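Local structure of p-47 protein (Clostridium botulinum E1 str. 'BoNT E Beluga', 5WIX) at residues F243-L248 and F265-T270; L247-L252 and G275-K280; S303-E308 and K313-G318; Y354-M359 and S386-L391. The protein is of unknown function but has a tulip-domain fold resembling bactericidal/permeability-increasing protein, a similarity consistent with, though no proof of, lipid binding. All coordinates share one frame; numbering follows the deposited sequence.

Contact 1: residues F243-L248 and F265-T270; sequences FMENLL and FNVINT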
loop_
_atom_site.group_PDB
_atom_site.type_symbol
_atom_site.label_atom_id
_atom_site.label_comp_id
_atom_site.label_asym_id
_atom_site.label_seq_id
_atom_site.Cartn_x
_atom_site.Cartn_y
_atom_site.Cartn_z
ATOM N N PHE A 243 -0.741 -5.932 -7.812
ATOM C CA PHE A 243 -2.158 -5.901 -8.144
ATOM C C PHE A 243 -2.502 -6.925 -9.221
ATOM O O PHE A 243 -3.426 -7.729 -9.050
ATOM C CB PHE A 243 -2.561 -4.522 -8.627
ATOM C CG PHE A 243 -3.871 -4.499 -9.358
ATOM C CD1 PHE A 243 -5.072 -4.578 -8.663
ATOM C CD2 PHE A 243 -3.902 -4.362 -10.741
ATOM C CE1 PHE A 243 -6.290 -4.529 -9.339
ATOM C CE2 PHE A 243 -5.120 -4.316 -11.424
ATOM C CZ PHE A 243 -6.313 -4.399 -10.725
ATOM N N MET A 244 -1.765 -6.872 -10.331
ATOM C CA MET A 244 -1.946 -7.824 -11.420
ATOM C C MET A 244 -1.846 -9.273 -10.919
ATOM O O MET A 244 -2.758 -10.083 -11.135
ATOM C CB MET A 244 -0.906 -7.587 -12.521
ATOM C CG MET A 244 -1.195 -6.416 -13.474
ATOM S SD MET A 244 -2.924 -6.243 -13.961
ATOM C CE MET A 244 -2.732 -5.700 -15.664
ATOM N N GLU A 245 -0.742 -9.574 -10.235
ATOM C CA GLU A 245 -0.451 -10.928 -9.782
ATOM C C GLU A 245 -1.382 -11.431 -8.683
ATOM O O GLU A 245 -1.866 -12.560 -8.745
ATOM C CB GLU A 245 0.991 -11.013 -9.289
ATOM C CG GLU A 245 1.544 -12.418 -9.179
ATOM C CD GLU A 245 2.980 -12.435 -8.707
ATOM O OE1 GLU A 245 3.491 -11.362 -8.314
ATOM O OE2 GLU A 245 3.599 -13.519 -8.725
ATOM N N ASN A 246 -1.646 -10.606 -7.678
ATOM C CA ASN A 246 -2.301 -11.146 -6.493
ATOM C C ASN A 246 -3.739 -10.694 -6.322
ATOM O O ASN A 246 -4.451 -11.201 -5.447
ATOM C CB ASN A 246 -1.474 -10.805 -5.260
ATOM C CG ASN A 246 -0.048 -11.305 -5.384
ATOM O OD1 ASN A 246 0.827 -10.596 -5.894
ATOM N ND2 ASN A 246 0.188 -12.548 -4.951
ATOM N N LEU A 247 -4.184 -9.777 -7.179
ATOM C CA LEU A 247 -5.559 -9.299 -7.063
ATOM C C LEU A 247 -6.402 -9.636 -8.282
ATOM O O LEU A 247 -7.488 -10.218 -8.152
ATOM C CB LEU A 247 -5.578 -7.793 -6.797
ATOM C CG LEU A 247 -5.318 -7.519 -5.318
ATOM C CD1 LEU A 247 -5.347 -6.026 -4.986
ATOM C CD2 LEU A 247 -6.368 -8.284 -4.523
ATOM N N LEU A 248 -5.918 -9.277 -9.464
ATOM C CA LEU A 248 -6.676 -9.560 -10.675
ATOM C C LEU A 248 -6.591 -11.043 -11.085
ATOM O O LEU A 248 -7.605 -11.763 -11.074
ATOM C CB LEU A 248 -6.196 -8.677 -11.822
ATOM C CG LEU A 248 -7.047 -8.806 -13.081
ATOM C CD1 LEU A 248 -8.451 -8.259 -12.830
ATOM C CD2 LEU A 248 -6.398 -8.104 -14.248
ATOM N N PHE A 265 -1.237 -19.382 -16.218
ATOM C CA PHE A 265 -0.883 -17.970 -16.446
ATOM C C PHE A 265 0.448 -17.509 -15.871
ATOM O O PHE A 265 0.857 -17.923 -14.781
ATOM C CB PHE A 265 -1.959 -17.060 -15.868
ATOM C CG PHE A 265 -3.226 -17.063 -16.643
ATOM C CD1 PHE A 265 -3.369 -16.245 -17.745
ATOM C CD2 PHE A 265 -4.267 -17.905 -16.286
ATOM C CE1 PHE A 265 -4.533 -16.244 -18.462
ATOM C CE2 PHE A 265 -5.434 -17.921 -17.004
ATOM C CZ PHE A 265 -5.566 -17.086 -18.098
ATOM N N ASN A 266 1.096 -16.611 -16.609
ATOM C CA ASN A 266 2.276 -15.893 -16.138
ATOM C C ASN A 266 1.990 -14.407 -15.957
ATOM O O ASN A 266 1.136 -13.840 -16.644
ATOM C CB ASN A 266 3.437 -16.069 -17.118
ATOM C CG ASN A 266 4.371 -17.186 -16.713
ATOM O OD1 ASN A 266 4.351 -17.635 -15.562
ATOM N ND2 ASN A 266 5.207 -17.637 -17.650
ATOM N N VAL A 267 2.691 -13.763 -15.032
ATOM C CA VAL A 267 2.715 -12.310 -15.072
ATOM C C VAL A 267 4.145 -11.882 -15.381
ATOM O O VAL A 267 5.088 -12.229 -14.664
ATOM C CB VAL A 267 2.184 -11.651 -13.770
ATOM C CG1 VAL A 267 2.681 -12.377 -12.527
ATOM C CG2 VAL A 267 2.545 -10.181 -13.750
ATOM N N ILE A 268 4.282 -11.157 -16.487
ATOM C CA ILE A 268 5.574 -10.795 -17.064
ATOM C C ILE A 268 6.004 -9.373 -16.666
ATOM O O ILE A 268 5.199 -8.438 -16.684
ATOM C CB ILE A 268 5.514 -10.914 -18.599
ATOM C CG1 ILE A 268 5.185 -12.347 -18.992
ATOM C CG2 ILE A 268 6.827 -10.531 -19.226
ATOM C CD1 ILE A 268 6.301 -13.320 -18.661
ATOM N N ASN A 269 7.272 -9.210 -16.305
ATOM C CA ASN A 269 7.762 -7.911 -15.872
ATOM C C ASN A 269 8.053 -6.963 -17.044
ATOM O O ASN A 269 8.573 -7.383 -18.085
ATOM C CB ASN A 269 9.013 -8.092 -15.005
ATOM C CG ASN A 269 8.691 -8.617 -13.606
ATOM O OD1 ASN A 269 7.540 -8.923 -13.291
ATOM N ND2 ASN A 269 9.714 -8.717 -12.762
ATOM N N THR A 270 7.689 -5.690 -16.869
ATOM C CA THR A 270 8.060 -4.615 -17.801
ATOM C C THR A 270 8.802 -3.502 -17.042
ATOM O O THR A 270 9.577 -2.736 -17.619
ATOM C CB THR A 270 6.824 -4.027 -18.535
ATOM O OG1 THR A 270 5.657 -4.171 -17.716
ATOM C CG2 THR A 270 6.590 -4.740 -19.855
#

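Contact 2: residues L247-L252 and G275-K280; sequences LLLPKL and GIIKNK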
loop_
_atom_site.group_PDB
_atom_site.type_symbol
_atom_site.label_atom_id
_atom_site.label_comp_id
_atom_site.label_asym_id
_atom_site.label_seq_id
_atom_site.Cartn_x
_atom_site.Cartn_y
_atom_site.Cartn_z
ATOM N N LEU A 247 -4.184 -9.777 -7.179
ATOM C CA LEU A 247 -5.559 -9.299 -7.063
ATOM C C LEU A 247 -6.402 -9.636 -8.282
ATOM O O LEU A 247 -7.488 -10.218 -8.152
ATOM C CB LEU A 247 -5.578 -7.793 -6.797
ATOM C CG LEU A 247 -5.318 -7.519 -5.318
ATOM C CD1 LEU A 247 -5.347 -6.026 -4.986
ATOM C CD2 LEU A 247 -6.368 -8.284 -4.523
ATOM N N LEU A 248 -5.918 -9.277 -9.464
ATOM C CA LEU A 248 -6.676 -9.560 -10.675
ATOM C C LEU A 248 -6.591 -11.043 -11.085
ATOM O O LEU A 248 -7.605 -11.763 -11.074
ATOM C CB LEU A 248 -6.196 -8.677 -11.822
ATOM C CG LEU A 248 -7.047 -8.806 -13.081
ATOM C CD1 LEU A 248 -8.451 -8.259 -12.830
ATOM C CD2 LEU A 248 -6.398 -8.104 -14.248
ATOM N N LEU A 249 -5.386 -11.484 -11.443
ATOM C CA LEU A 249 -5.149 -12.854 -11.913
ATOM C C LEU A 249 -5.896 -13.954 -11.136
ATOM O O LEU A 249 -6.593 -14.760 -11.752
ATOM C CB LEU A 249 -3.653 -13.151 -11.904
ATOM C CG LEU A 249 -3.214 -14.435 -12.582
ATOM C CD1 LEU A 249 -3.356 -14.251 -14.078
ATOM C CD2 LEU A 249 -1.777 -14.755 -12.214
ATOM N N PRO A 250 -5.779 -13.984 -9.789
ATOM C CA PRO A 250 -6.460 -15.051 -9.034
ATOM C C PRO A 250 -7.919 -15.183 -9.382
ATOM O O PRO A 250 -8.400 -16.317 -9.517
ATOM C CB PRO A 250 -6.304 -14.610 -7.583
ATOM C CG PRO A 250 -5.037 -13.806 -7.575
ATOM C CD PRO A 250 -5.007 -13.091 -8.895
ATOM N N LYS A 251 -8.615 -14.066 -9.561
ATOM C CA LYS A 251 -10.030 -14.152 -9.927
ATOM C C LYS A 251 -10.197 -14.610 -11.387
ATOM O O LYS A 251 -10.802 -15.644 -11.654
ATOM C CB LYS A 251 -10.737 -12.820 -9.715
ATOM C CG LYS A 251 -12.238 -12.876 -9.979
ATOM C CD LYS A 251 -12.933 -13.957 -9.159
ATOM C CE LYS A 251 -14.396 -14.114 -9.573
ATOM N NZ LYS A 251 -15.020 -15.367 -9.049
ATOM N N LEU A 252 -9.638 -13.826 -12.303
ATOM C CA LEU A 252 -9.654 -14.069 -13.741
ATOM C C LEU A 252 -9.336 -15.504 -14.072
ATOM O O LEU A 252 -10.092 -16.187 -14.766
ATOM C CB LEU A 252 -8.627 -13.155 -14.436
ATOM C CG LEU A 252 -8.336 -13.295 -15.930
ATOM C CD1 LEU A 252 -9.459 -12.661 -16.726
ATOM C CD2 LEU A 252 -7.010 -12.660 -16.306
ATOM N N GLY A 275 3.612 -4.549 -14.753
ATOM C CA GLY A 275 3.451 -5.938 -15.151
ATOM C C GLY A 275 2.282 -6.296 -16.063
ATOM O O GLY A 275 1.177 -5.752 -15.926
ATOM N N ILE A 276 2.528 -7.234 -16.982
ATOM C CA ILE A 276 1.510 -7.734 -17.915
ATOM C C ILE A 276 1.107 -9.201 -17.663
ATOM O O ILE A 276 1.947 -10.046 -17.344
ATOM C CB ILE A 276 1.998 -7.596 -19.372
ATOM C CG1 ILE A 276 2.049 -6.127 -19.764
ATOM C CG2 ILE A 276 1.087 -8.341 -20.340
ATOM C CD1 ILE A 276 2.249 -5.906 -21.249
ATOM N N ILE A 277 -0.180 -9.497 -17.806
ATOM C CA ILE A 277 -0.650 -10.873 -17.728
ATOM C C ILE A 277 -0.586 -11.585 -19.082
ATOM O O ILE A 277 -1.345 -11.258 -20.002
ATOM C CB ILE A 277 -2.088 -10.940 -17.227
ATOM C CG1 ILE A 277 -2.182 -10.380 -15.805
ATOM C CG2 ILE A 277 -2.587 -12.375 -17.279
ATOM C CD1 ILE A 277 -3.599 -10.400 -15.183
ATOM N N LYS A 278 0.312 -12.550 -19.212
ATOM C CA LYS A 278 0.275 -13.416 -20.380
ATOM C C LYS A 278 -0.064 -14.861 -19.996
ATOM O O LYS A 278 0.104 -15.269 -18.846
ATOM C CB LYS A 278 1.600 -13.351 -21.127
ATOM C CG LYS A 278 1.822 -12.040 -21.863
ATOM C CD LYS A 278 2.806 -12.254 -23.008
ATOM C CE LYS A 278 3.026 -10.992 -23.824
ATOM N NZ LYS A 278 3.785 -9.962 -23.059
ATOM N N ASN A 279 -0.573 -15.630 -20.950
ATOM C CA ASN A 279 -0.789 -17.058 -20.724
ATOM C C ASN A 279 0.524 -17.854 -20.787
ATOM O O ASN A 279 1.422 -17.551 -21.591
ATOM C CB ASN A 279 -1.783 -17.607 -21.736
ATOM C CG ASN A 279 -1.286 -17.489 -23.159
ATOM O OD1 ASN A 279 -0.611 -16.525 -23.527
ATOM N ND2 ASN A 279 -1.618 -18.480 -23.974
ATOM N N LYS A 280 0.642 -18.863 -19.925
ATOM C CA LYS A 280 1.874 -19.654 -19.829
ATOM C C LYS A 280 1.875 -20.694 -20.924
ATOM O O LYS A 280 2.925 -21.151 -21.374
ATOM C CB LYS A 280 1.996 -20.328 -18.451
ATOM C CG LYS A 280 3.315 -21.086 -18.207
ATOM C CD LYS A 280 3.292 -21.904 -16.896
ATOM C CE LYS A 280 3.348 -21.028 -15.636
ATOM N NZ LYS A 280 3.301 -21.830 -14.373
#

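Contact 3: residues S303-E308 and K313-G318; sequences SMELFE and KTRLSG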
loop_
_atom_site.group_PDB
_atom_site.type_symbol
_atom_site.label_atom_id
_atom_site.label_comp_id
_atom_site.label_asym_id
_atom_site.label_seq_id
_atom_site.Cartn_x
_atom_site.Cartn_y
_atom_site.Cartn_z
ATOM N N SER A 303 -3.319 -12.031 -23.451
ATOM C CA SER A 303 -2.648 -10.885 -22.864
ATOM C C SER A 303 -3.646 -9.919 -22.225
ATOM O O SER A 303 -4.671 -9.576 -22.814
ATOM C CB SER A 303 -1.815 -10.164 -23.913
ATOM O OG SER A 303 -2.213 -8.806 -23.974
ATOM N N MET A 304 -3.340 -9.508 -21.000
ATOM C CA MET A 304 -4.110 -8.488 -20.303
ATOM C C MET A 304 -3.135 -7.497 -19.670
ATOM O O MET A 304 -2.450 -7.839 -18.710
ATOM C CB MET A 304 -5.007 -9.123 -19.241
ATOM C CG MET A 304 -6.166 -8.248 -18.765
ATOM S SD MET A 304 -7.214 -9.028 -17.495
ATOM C CE MET A 304 -8.859 -8.488 -17.972
ATOM N N GLU A 305 -3.039 -6.290 -20.228
ATOM C CA GLU A 305 -2.194 -5.223 -19.654
ATOM C C GLU A 305 -3.050 -4.057 -19.149
ATOM O O GLU A 305 -4.155 -3.825 -19.648
ATOM C CB GLU A 305 -1.152 -4.719 -20.680
ATOM C CG GLU A 305 -1.650 -3.675 -21.686
ATOM C CD GLU A 305 -0.593 -3.290 -22.730
ATOM O OE1 GLU A 305 0.028 -4.203 -23.315
ATOM O OE2 GLU A 305 -0.387 -2.075 -22.970
ATOM N N LEU A 306 -2.557 -3.327 -18.153
ATOM C CA LEU A 306 -3.338 -2.212 -17.620
ATOM C C LEU A 306 -3.242 -1.011 -18.551
ATOM O O LEU A 306 -2.169 -0.690 -19.068
ATOM C CB LEU A 306 -2.878 -1.841 -16.222
ATOM C CG LEU A 306 -3.869 -0.956 -15.477
ATOM C CD1 LEU A 306 -5.187 -1.669 -15.322
ATOM C CD2 LEU A 306 -3.322 -0.553 -14.124
ATOM N N PHE A 307 -4.369 -0.338 -18.744
ATOM C CA PHE A 307 -4.528 0.614 -19.844
ATOM C C PHE A 307 -5.352 1.847 -19.410
ATOM O O PHE A 307 -6.381 1.719 -18.736
ATOM C CB PHE A 307 -5.158 -0.146 -21.027
ATOM C CG PHE A 307 -5.829 0.710 -22.067
ATOM C CD1 PHE A 307 -5.091 1.361 -23.039
ATOM C CD2 PHE A 307 -7.217 0.776 -22.128
ATOM C CE1 PHE A 307 -5.724 2.117 -24.019
ATOM C CE2 PHE A 307 -7.856 1.533 -23.100
ATOM C CZ PHE A 307 -7.111 2.203 -24.046
ATOM N N GLU A 308 -4.871 3.036 -19.763
ATOM C CA GLU A 308 -5.517 4.301 -19.377
ATOM C C GLU A 308 -5.846 4.381 -17.878
ATOM O O GLU A 308 -6.909 4.888 -17.507
ATOM C CB GLU A 308 -6.805 4.537 -20.195
ATOM C CG GLU A 308 -6.589 5.231 -21.556
ATOM C CD GLU A 308 -7.844 5.271 -22.434
ATOM O OE1 GLU A 308 -8.960 5.023 -21.915
ATOM O OE2 GLU A 308 -7.702 5.546 -23.654
ATOM N N LYS A 313 -7.042 -3.836 -20.914
ATOM C CA LYS A 313 -7.086 -4.145 -22.342
ATOM C C LYS A 313 -6.749 -5.613 -22.516
ATOM O O LYS A 313 -5.625 -6.039 -22.234
ATOM C CB LYS A 313 -6.096 -3.267 -23.133
ATOM C CG LYS A 313 -6.029 -3.536 -24.648
ATOM C CD LYS A 313 -5.928 -2.214 -25.455
ATOM C CE LYS A 313 -4.503 -1.872 -25.881
ATOM N NZ LYS A 313 -4.398 -0.526 -26.526
ATOM N N THR A 314 -7.720 -6.398 -22.964
ATOM C CA THR A 314 -7.473 -7.817 -23.156
ATOM C C THR A 314 -7.327 -8.156 -24.635
ATOM O O THR A 314 -8.070 -7.650 -25.483
ATOM C CB THR A 314 -8.571 -8.630 -22.540
ATOM O OG1 THR A 314 -8.871 -8.088 -21.231
ATOM C CG2 THR A 314 -8.123 -10.066 -22.429
ATOM N N ARG A 315 -6.341 -8.994 -24.937
ATOM C CA ARG A 315 -5.969 -9.300 -26.315
ATOM C C ARG A 315 -5.611 -10.774 -26.430
ATOM O O ARG A 315 -4.473 -11.159 -26.173
ATOM C CB ARG A 315 -4.793 -8.430 -26.746
ATOM C CG ARG A 315 -4.885 -7.902 -28.157
ATOM C CD ARG A 315 -3.614 -7.143 -28.545
ATOM N NE ARG A 315 -3.319 -6.046 -27.623
ATOM C CZ ARG A 315 -2.090 -5.642 -27.303
ATOM N NH1 ARG A 315 -1.030 -6.254 -27.823
ATOM N NH2 ARG A 315 -1.917 -4.631 -26.457
ATOM N N LEU A 316 -6.592 -11.590 -26.804
ATOM C CA LEU A 316 -6.399 -13.037 -26.954
ATOM C C LEU A 316 -6.637 -13.543 -28.370
ATOM O O LEU A 316 -7.324 -12.914 -29.175
ATOM C CB LEU A 316 -7.319 -13.804 -26.004
ATOM C CG LEU A 316 -8.817 -13.466 -26.038
ATOM C CD1 LEU A 316 -9.552 -14.158 -27.193
ATOM C CD2 LEU A 316 -9.476 -13.791 -24.689
ATOM N N SER A 317 -6.098 -14.719 -28.656
ATOM C CA SER A 317 -6.410 -15.397 -29.905
ATOM C C SER A 317 -6.258 -16.910 -29.786
ATOM O O SER A 317 -5.442 -17.415 -29.016
ATOM C CB SER A 317 -5.530 -14.876 -31.029
ATOM O OG SER A 317 -4.277 -15.530 -31.003
ATOM N N GLY A 318 -7.056 -17.625 -30.568
ATOM C CA GLY A 318 -7.078 -19.075 -30.536
ATOM C C GLY A 318 -8.104 -19.606 -31.517
ATOM O O GLY A 318 -8.590 -18.867 -32.374
#

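Contact 4: residues Y354-M359 and S386-L391; sequences YSTPIM and SFRDSL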
loop_
_atom_site.group_PDB
_atom_site.type_symbol
_atom_site.label_atom_id
_atom_site.label_comp_id
_atom_site.label_asym_id
_atom_site.label_seq_id
_atom_site.Cartn_x
_atom_site.Cartn_y
_atom_site.Cartn_z
ATOM N N TYR A 354 -16.192 -2.451 -21.172
ATOM C CA TYR A 354 -16.195 -1.065 -21.662
ATOM C C TYR A 354 -16.429 -1.037 -23.166
ATOM O O TYR A 354 -17.262 -0.283 -23.674
ATOM C CB TYR A 354 -14.875 -0.378 -21.322
ATOM C CG TYR A 354 -14.765 1.075 -21.751
ATOM C CD1 TYR A 354 -15.360 2.088 -21.002
ATOM C CD2 TYR A 354 -14.033 1.442 -22.879
ATOM C CE1 TYR A 354 -15.249 3.424 -21.375
ATOM C CE2 TYR A 354 -13.915 2.780 -23.258
ATOM C CZ TYR A 354 -14.526 3.766 -22.501
ATOM O OH TYR A 354 -14.419 5.095 -22.869
ATOM N N SER A 355 -15.689 -1.879 -23.876
ATOM C CA SER A 355 -15.819 -1.950 -25.321
ATOM C C SER A 355 -15.331 -3.274 -25.869
ATOM O O SER A 355 -14.495 -3.946 -25.267
ATOM C CB SER A 355 -15.030 -0.825 -25.971
ATOM O OG SER A 355 -13.645 -1.099 -25.873
ATOM N N THR A 356 -15.834 -3.637 -27.033
ATOM C CA THR A 356 -15.283 -4.780 -27.725
ATOM C C THR A 356 -14.862 -4.313 -29.097
ATOM O O THR A 356 -15.597 -4.475 -30.077
ATOM C CB THR A 356 -16.277 -5.942 -27.800
ATOM O OG1 THR A 356 -17.607 -5.429 -27.935
ATOM C CG2 THR A 356 -16.201 -6.718 -26.525
ATOM N N PRO A 357 -13.673 -3.699 -29.160
ATOM C CA PRO A 357 -13.206 -3.152 -30.438
ATOM C C PRO A 357 -12.842 -4.238 -31.452
ATOM O O PRO A 357 -12.733 -3.925 -32.633
ATOM C CB PRO A 357 -11.982 -2.304 -30.042
ATOM C CG PRO A 357 -11.585 -2.741 -28.691
ATOM C CD PRO A 357 -12.797 -3.338 -28.030
ATOM N N ILE A 358 -12.686 -5.484 -31.013
ATOM C CA ILE A 358 -12.428 -6.595 -31.935
ATOM C C ILE A 358 -13.141 -7.882 -31.529
ATOM O O ILE A 358 -12.908 -8.413 -30.443
ATOM C CB ILE A 358 -10.917 -6.919 -32.042
ATOM C CG1 ILE A 358 -10.164 -5.817 -32.802
ATOM C CG2 ILE A 358 -10.709 -8.262 -32.722
ATOM C CD1 ILE A 358 -8.647 -6.014 -32.822
ATOM N N MET A 359 -14.015 -8.377 -32.399
ATOM C CA MET A 359 -14.534 -9.737 -32.264
ATOM C C MET A 359 -14.609 -10.386 -33.636
ATOM O O MET A 359 -15.650 -10.379 -34.289
ATOM C CB MET A 359 -15.898 -9.759 -31.578
ATOM C CG MET A 359 -15.801 -10.227 -30.144
ATOM S SD MET A 359 -17.397 -10.610 -29.415
ATOM C CE MET A 359 -18.382 -9.216 -29.978
ATOM N N SER A 386 -18.344 -16.181 -25.074
ATOM C CA SER A 386 -17.930 -16.870 -23.865
ATOM C C SER A 386 -16.703 -16.218 -23.253
ATOM O O SER A 386 -16.652 -16.043 -22.044
ATOM C CB SER A 386 -17.639 -18.346 -24.146
ATOM O OG SER A 386 -17.984 -19.133 -23.008
ATOM N N PHE A 387 -15.740 -15.854 -24.101
ATOM C CA PHE A 387 -14.483 -15.242 -23.666
ATOM C C PHE A 387 -14.705 -13.907 -22.948
ATOM O O PHE A 387 -14.444 -13.755 -21.741
ATOM C CB PHE A 387 -13.565 -14.999 -24.862
ATOM C CG PHE A 387 -13.095 -16.241 -25.539
ATOM C CD1 PHE A 387 -13.204 -17.475 -24.920
ATOM C CD2 PHE A 387 -12.522 -16.169 -26.806
ATOM C CE1 PHE A 387 -12.759 -18.616 -25.559
ATOM C CE2 PHE A 387 -12.073 -17.305 -27.453
ATOM C CZ PHE A 387 -12.190 -18.528 -26.831
ATOM N N ARG A 388 -15.162 -12.940 -23.736
ATOM C CA ARG A 388 -15.603 -11.662 -23.219
ATOM C C ARG A 388 -16.363 -11.792 -21.900
ATOM O O ARG A 388 -16.003 -11.177 -20.906
ATOM C CB ARG A 388 -16.481 -10.954 -24.249
ATOM C CG ARG A 388 -17.181 -9.750 -23.680
ATOM C CD ARG A 388 -17.956 -9.015 -24.729
ATOM N NE ARG A 388 -19.107 -9.787 -25.150
ATOM C CZ ARG A 388 -19.792 -9.548 -26.261
ATOM N NH1 ARG A 388 -19.425 -8.551 -27.070
ATOM N NH2 ARG A 388 -20.838 -10.316 -26.562
ATOM N N ASP A 389 -17.390 -12.629 -21.888
ATOM C CA ASP A 389 -18.222 -12.799 -20.703
ATOM C C ASP A 389 -17.381 -13.105 -19.446
ATOM O O ASP A 389 -17.764 -12.725 -18.325
ATOM C CB ASP A 389 -19.268 -13.908 -20.942
ATOM C CG ASP A 389 -20.480 -13.425 -21.753
ATOM O OD1 ASP A 389 -20.343 -12.495 -22.590
ATOM O OD2 ASP A 389 -21.582 -13.990 -21.544
ATOM N N SER A 390 -16.233 -13.758 -19.640
ATOM C CA SER A 390 -15.428 -14.239 -18.515
ATOM C C SER A 390 -14.552 -13.136 -17.974
ATOM O O SER A 390 -13.975 -13.276 -16.902
ATOM C CB SER A 390 -14.534 -15.412 -18.924
ATOM O OG SER A 390 -13.441 -14.935 -19.701
ATOM N N LEU A 391 -14.417 -12.072 -18.760
ATOM C CA LEU A 391 -13.680 -10.888 -18.360
ATOM C C LEU A 391 -14.490 -9.922 -17.488
ATOM O O LEU A 391 -14.033 -8.816 -17.221
ATOM C CB LEU A 391 -13.205 -10.133 -19.594
ATOM C CG LEU A 391 -12.314 -10.973 -20.488
ATOM C CD1 LEU A 391 -11.746 -10.109 -21.616
ATOM C CD2 LEU A 391 -11.195 -11.597 -19.669
#

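Contact 1: residues F243-L248 and F265-T270
V267 of strand 265-269 faces E245 and M244 on helix 240-252, and through these three residues the helix rests against the edge strand of the curled antiparallel sheet in this tulip domain. Along the strand, F265 comes first: its ring sits edge-to-face with F302 and touches L249 farther along the helix. N266 keeps its backbone paired with K278. V267 then carries the contact, its CB directed at the helix and its two methyls doing different work. CG1, set between the backbone N and the carbonyl carbon (chi1 41°), lies against E245 CG at 3.5 Å, with the carboxylate carbon E245 CD next at 3.8 Å. The two side chains cross at about a right angle, the methyl lying closest to the CG methylene and also bordering the carboxylate. CG2, anti to the backbone N, turns to M244, where the nearest approach is from M244 CB at 4.5 Å. M244 starts toward the strand, but its sulfur end bends off to L306 and L312 in the same sheet. I268 returns to the strand ladder by pairing with I276. The chemistry is thus van der Waals packing: V267 rests on the CG methylene and carboxylate carbon of E245, while E245 OE1 forms its salt bridge with K241 on the same helix.

Contact 2: residues L247-L252 and G275-K280
Helix-on-sheet packing within the tulip domain brings the second half of helix 240-252 over strand 275-279, with L248, L249 and L252 gathered round the single side chain of I277. The two axes run nearly in the same direction, 20° apart, and approach to 10.4 Å, leaving one layer of side chains between the backbones. The CB of I277 is directed toward the helix, and both branches of the side chain are used. CG1 lies anti to the carbonyl carbon with the chain extended beyond it (chi2 -180°), which carries CD1 out toward L248; there it lies 3.7 Å from L248 CD2. The shorter branch, CG2, takes L249, whose CD1 is 3.8 Å away; the same L249 CD1 also reaches I277 CD1 at 4.0 Å, so that leucine methyl spans both branches. L248 and L249 each cross the isoleucine at a slant. All four residues are buried, and M304 and F265 of the adjoining strands also pack here. The strand's backbone bonds run to its neighbours, I277 to M304, I276 and K278 to I268 and N266; G275 N also bonds to E240 OE1 at the start of the helix. A kink at P250, whose N has no bond to the preceding turn, is followed by a recovered turn in which L252 N bonds to L248 O. That turn puts L252 CD2 4.2 Å from I277 CD1.

Contact 3: residues S303-E308 and K313-G318
E305 and K313 form a hydrogen-bonded pair in the antiparallel beta hairpin of strands 293-307 and 311-322. K313 N gives a nearly straight bond to E305 O (3.2 Å, 167°), arriving close to the direction of the carbonyl, while E305 N reaches K313 O at 3.3 Å with the donor tilted from the carbonyl plane. Farther along, S303 O accepts from R315 N at 2.8 Å in the carbonyl plane; the return bond from S303 N to R315 O is weak. Between them M304 and T314 form a non-hydrogen-bonded pair, and T314 OG1 has a weak bond to C336 O. On the face of S303, E305 and R315, E305 OE1 makes a long salt bridge to R315 NH2 (3.7 Å), the carboxylate and guanidinium planes 57° apart. K313 bends its chain so that CD lies over one face of the F307 ring. M304 N bonds to I277 O and T314 pairs with C336, placing the hairpin between strands 275-279 and 328-343, while L248 and L252 of helix 240-252 cover M304.

Contact 4: residues Y354-M359 and S386-L391
R388, near the end of helix 370-390, reaches across to T356 and M359 on strand 348-363. The apolar part of the contact is T356 CG2 against the R388 methylene CD, the two side chains crossing at about a right angle. M359 packs over one face of the guanidinium with its thioether end: SD lies 3.7 Å from R388 NH1, and chi3 (-44°) folds CE back beside the same nitrogen. At the edge of the group, T356 OG1 lies in plane 3.7 Å from R388 NH1, too far to count as a bond. The polar bonds stay within 386-391 and none joins the two segments: R388 NE has a long salt bridge to D389 OD1 (3.9 Å), and F387 O accepts both S390 N and S390 OG, the hydroxyl coming in on a lone pair at 2.6 Å. The chain turns a corner at P357, between the two residues that touch R388. On the buried side of the helix, F387 packs on L316 and M334 of strands 311-322 and 328-343 and stands edge-to-face to W285.

In the fold
From the N terminus, helix 240-252 opens both contact 1 and contact 2, which share L247 and L248. Contact 1 closes first, at strand 265-269, and contact 2 ten residues later, at the neighbouring strand 275-279, so their loops overlap in staggered fashion. Contact 3 follows in series as a tight hairpin, and contact 4 closes a longer loop, holding most of helix 370-390, back onto strand 348-363. All four reach one curled sheet. M304 links contact 3 to contact 2, through I277 on the strand side and L248 and L252 on the helix side; L391 touches L252 and T314, and F387 touches L316, joining contact 4 to contacts 2 and 3.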